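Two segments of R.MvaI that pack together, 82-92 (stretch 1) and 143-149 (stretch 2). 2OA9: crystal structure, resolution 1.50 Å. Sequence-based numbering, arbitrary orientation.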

# COMPACT_ATOMS: atom_id res chain seq x y z
N GLY A 82 19.16 4.44 -13.83
CA GLY A 82 20.10 3.97 -12.82
C GLY A 82 20.07 4.80 -11.54
O GLY A 82 21.05 4.81 -10.78
N ALA A 83 18.95 5.49 -11.30
CA ALA A 83 18.80 6.28 -10.09
C ALA A 83 19.09 5.50 -8.80
O ALA A 83 19.74 6.02 -7.92
CB ALA A 83 17.43 6.86 -10.01
N ASN A 84 18.59 4.26 -8.69
CA ASN A 84 18.72 3.56 -7.40
C ASN A 84 20.17 3.20 -7.09
O ASN A 84 20.64 3.33 -5.95
CB ASN A 84 17.65 2.44 -7.24
CG ASN A 84 16.24 3.01 -6.75
OD1 ASN A 84 16.08 4.22 -6.46
ND2 ASN A 84 15.25 2.14 -6.65
N THR A 85 20.96 2.90 -8.12
CA THR A 85 22.39 2.71 -7.99
C THR A 85 23.12 3.98 -7.58
O THR A 85 23.98 3.97 -6.71
CB THR A 85 22.99 2.16 -9.28
OG1 THR A 85 22.33 0.91 -9.60
CG2 THR A 85 24.49 1.89 -9.15
N MET A 86 22.77 5.12 -8.19
CA MET A 86 23.37 6.38 -7.75
C MET A 86 23.06 6.67 -6.29
O MET A 86 23.92 7.10 -5.52
CB MET A 86 22.92 7.56 -8.60
CG MET A 86 23.56 8.88 -8.24
SD MET A 86 22.70 9.81 -6.91
CE MET A 86 21.25 10.22 -7.80
N LEU A 87 21.81 6.45 -5.89
CA LEU A 87 21.40 6.80 -4.55
C LEU A 87 22.16 5.99 -3.53
O LEU A 87 22.62 6.51 -2.51
CB LEU A 87 19.90 6.59 -4.35
CG LEU A 87 18.96 7.54 -5.07
CD1 LEU A 87 17.52 7.02 -4.93
CD2 LEU A 87 19.07 8.97 -4.54
N ARG A 88 22.31 4.71 -3.77
CA ARG A 88 22.98 3.89 -2.78
C ARG A 88 24.47 4.23 -2.68
O ARG A 88 24.99 4.36 -1.58
CB ARG A 88 22.71 2.40 -3.02
CG ARG A 88 23.55 1.71 -3.99
CD ARG A 88 23.25 0.19 -4.08
NE ARG A 88 23.99 -0.29 -5.18
CZ ARG A 88 25.23 -0.75 -5.10
NH1 ARG A 88 25.89 -0.79 -3.94
NH2 ARG A 88 25.86 -1.12 -6.21
N ASN A 89 25.10 4.39 -3.85
CA ASN A 89 26.54 4.60 -3.87
C ASN A 89 26.87 6.01 -3.34
O ASN A 89 27.81 6.17 -2.56
CB ASN A 89 27.12 4.41 -5.23
CG ASN A 89 27.42 2.95 -5.52
OD1 ASN A 89 27.56 2.20 -4.59
ND2 ASN A 89 27.44 2.56 -6.77
N ARG A 90 26.10 7.01 -3.73
CA ARG A 90 26.40 8.39 -3.35
C ARG A 90 25.96 8.69 -1.92
O ARG A 90 26.74 9.23 -1.14
CB ARG A 90 25.79 9.40 -4.32
CG ARG A 90 26.19 10.82 -4.03
CD ARG A 90 25.56 11.83 -4.91
NE ARG A 90 25.96 11.71 -6.31
CZ ARG A 90 25.38 12.41 -7.28
NH1 ARG A 90 24.37 13.23 -7.02
NH2 ARG A 90 25.77 12.25 -8.54
N TYR A 91 24.73 8.34 -1.57
CA TYR A 91 24.12 8.77 -0.31
C TYR A 91 23.99 7.67 0.74
O TYR A 91 23.64 7.96 1.88
CB TYR A 91 22.75 9.42 -0.53
CG TYR A 91 22.75 10.53 -1.56
CD1 TYR A 91 21.86 10.48 -2.65
CD2 TYR A 91 23.58 11.63 -1.46
CE1 TYR A 91 21.87 11.48 -3.63
CE2 TYR A 91 23.56 12.63 -2.40
CZ TYR A 91 22.71 12.56 -3.52
OH TYR A 91 22.71 13.53 -4.47
N GLY A 92 24.29 6.43 0.38
CA GLY A 92 24.09 5.30 1.28
C GLY A 92 25.25 5.09 2.24
O GLY A 92 26.15 5.92 2.35
N MET A 143 20.13 21.61 0.47
CA MET A 143 19.45 20.70 -0.48
C MET A 143 20.35 20.56 -1.70
O MET A 143 20.43 21.46 -2.54
CB MET A 143 18.08 21.26 -0.87
CG MET A 143 16.91 20.36 -0.81
SD MET A 143 15.88 20.37 -2.27
CE MET A 143 17.02 19.36 -3.21
N ILE A 144 21.02 19.43 -1.79
CA ILE A 144 22.11 19.25 -2.75
C ILE A 144 21.60 18.62 -4.04
O ILE A 144 22.32 18.62 -5.05
CB ILE A 144 23.35 18.50 -2.15
CG1 ILE A 144 22.93 17.16 -1.56
CG2 ILE A 144 24.09 19.38 -1.10
CD1 ILE A 144 24.04 16.27 -1.13
N ASP A 145 20.40 18.06 -4.02
CA ASP A 145 19.94 17.28 -5.18
C ASP A 145 18.46 17.06 -5.09
O ASP A 145 17.99 16.54 -4.08
CB ASP A 145 20.67 15.93 -5.14
CG ASP A 145 20.42 15.02 -6.34
OD1 ASP A 145 19.90 15.46 -7.37
OD2 ASP A 145 20.84 13.83 -6.35
N ASN A 146 17.75 17.36 -6.17
CA ASN A 146 16.34 17.00 -6.30
C ASN A 146 16.06 16.42 -7.70
O ASN A 146 14.94 16.49 -8.23
CB ASN A 146 15.42 18.17 -5.96
CG ASN A 146 15.53 19.28 -6.93
OD1 ASN A 146 16.42 19.33 -7.77
ND2 ASN A 146 14.59 20.22 -6.80
N SER A 147 17.07 15.80 -8.29
CA SER A 147 16.99 15.24 -9.63
C SER A 147 16.25 13.94 -9.79
O SER A 147 15.74 13.65 -10.90
CB SER A 147 18.40 15.11 -10.23
OG SER A 147 19.14 14.08 -9.60
N VAL A 148 16.18 13.16 -8.72
CA VAL A 148 15.57 11.85 -8.77
C VAL A 148 14.06 12.00 -8.65
O VAL A 148 13.57 12.71 -7.75
CB VAL A 148 16.15 10.92 -7.65
CG1 VAL A 148 15.40 9.64 -7.64
CG2 VAL A 148 17.67 10.66 -7.87
N TYR A 149 13.31 11.38 -9.56
CA TYR A 149 11.85 11.54 -9.55
C TYR A 149 11.13 10.37 -10.13
O TYR A 149 11.71 9.57 -10.85
CB TYR A 149 11.39 12.85 -10.23
CG TYR A 149 11.54 12.94 -11.75
CD1 TYR A 149 10.71 12.23 -12.60
CD2 TYR A 149 12.46 13.80 -12.31
CE1 TYR A 149 10.81 12.36 -13.98
CE2 TYR A 149 12.58 13.93 -13.69
CZ TYR A 149 11.76 13.21 -14.51
OH TYR A 149 11.96 13.34 -15.87

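The helix 83-91 lies across the strand 143-149 at 134° between their N-to-C directions, with a closest approach of 10.0 Å between axes. At that spacing the backbones do not touch, and side chains bridge the gap, burying a modest 273 Å² in all. The contact divides into a polar cluster around one carboxylate and an apolar patch around one valine.

The polar cluster centres on Asp145. The hydroxyl of Tyr91 donates a hydrogen bond to it, with 2.7 Å between Tyr91 OH and Asp145 OD2, and the carboxylate oxygen lies near the plane of the ring, at its edge. This is where the phenol suits its place: its long, rigid ring carries a donor from the end of the helix across to the strand. The same hydroxyl also accepts a hydrogen bond from the neighbouring arginine, Arg90 NH1 to Tyr91 OH, at 3.1 Å, so it is used in both directions.

Arg90 also supplies charge. Arg90 NH1 lies 3.6 Å from Asp145 OD2, a long salt bridge, in which the guanidinium helps to balance a buried negative charge. With chi1 and chi2 both t, the arginine side chain extends before turning at chi3 (m), which lets an exposed residue reach the carboxylate. The other carboxylate oxygen is held within the strand: Asp145 OD1 accepts hydrogen bonds from Ser147 OG at 2.7 Å and from Ser147 N at 3.0 Å. Asp145 thus has both oxygens engaged, and these bonds help fix the orientation in which OD2 meets the helix.

The apolar patch gathers on Val148, the residue with the largest area covered by the other stretch. Val148 CG2 meets Met86 CE at 3.6 Å and Leu87 CD2 at 4.0 Å, and Val148 CG1 lies 4.2 Å from Ala83 CB. The two methyls of Val148 present a compact, broad apolar surface, and both lie against Ala83 and Leu87, while Met86 CE packs on CG2. Ala83 needs little reach: Ala83 CA is 6.6 Å from Val148 CA, and its single methyl points toward the strand. The CA-to-CB bond of Leu87 points sideways to the strand, yet the end of the side chain comes nearer. Met86, flexible and unbranched, bends so that Met86 CE touches Val148 and also comes within 3.9 Å of Asp145 OD2, linking the apolar patch to the polar cluster.

A further apolar contact brings Ile144, itself exposed, to the ring of buried Tyr91: Ile144 CD1 approaches Tyr91 CE2 at 3.9 Å. Tyr91 therefore serves both chemistries, its ring carbons packing against isoleucine while its hydroxyl binds the aspartate.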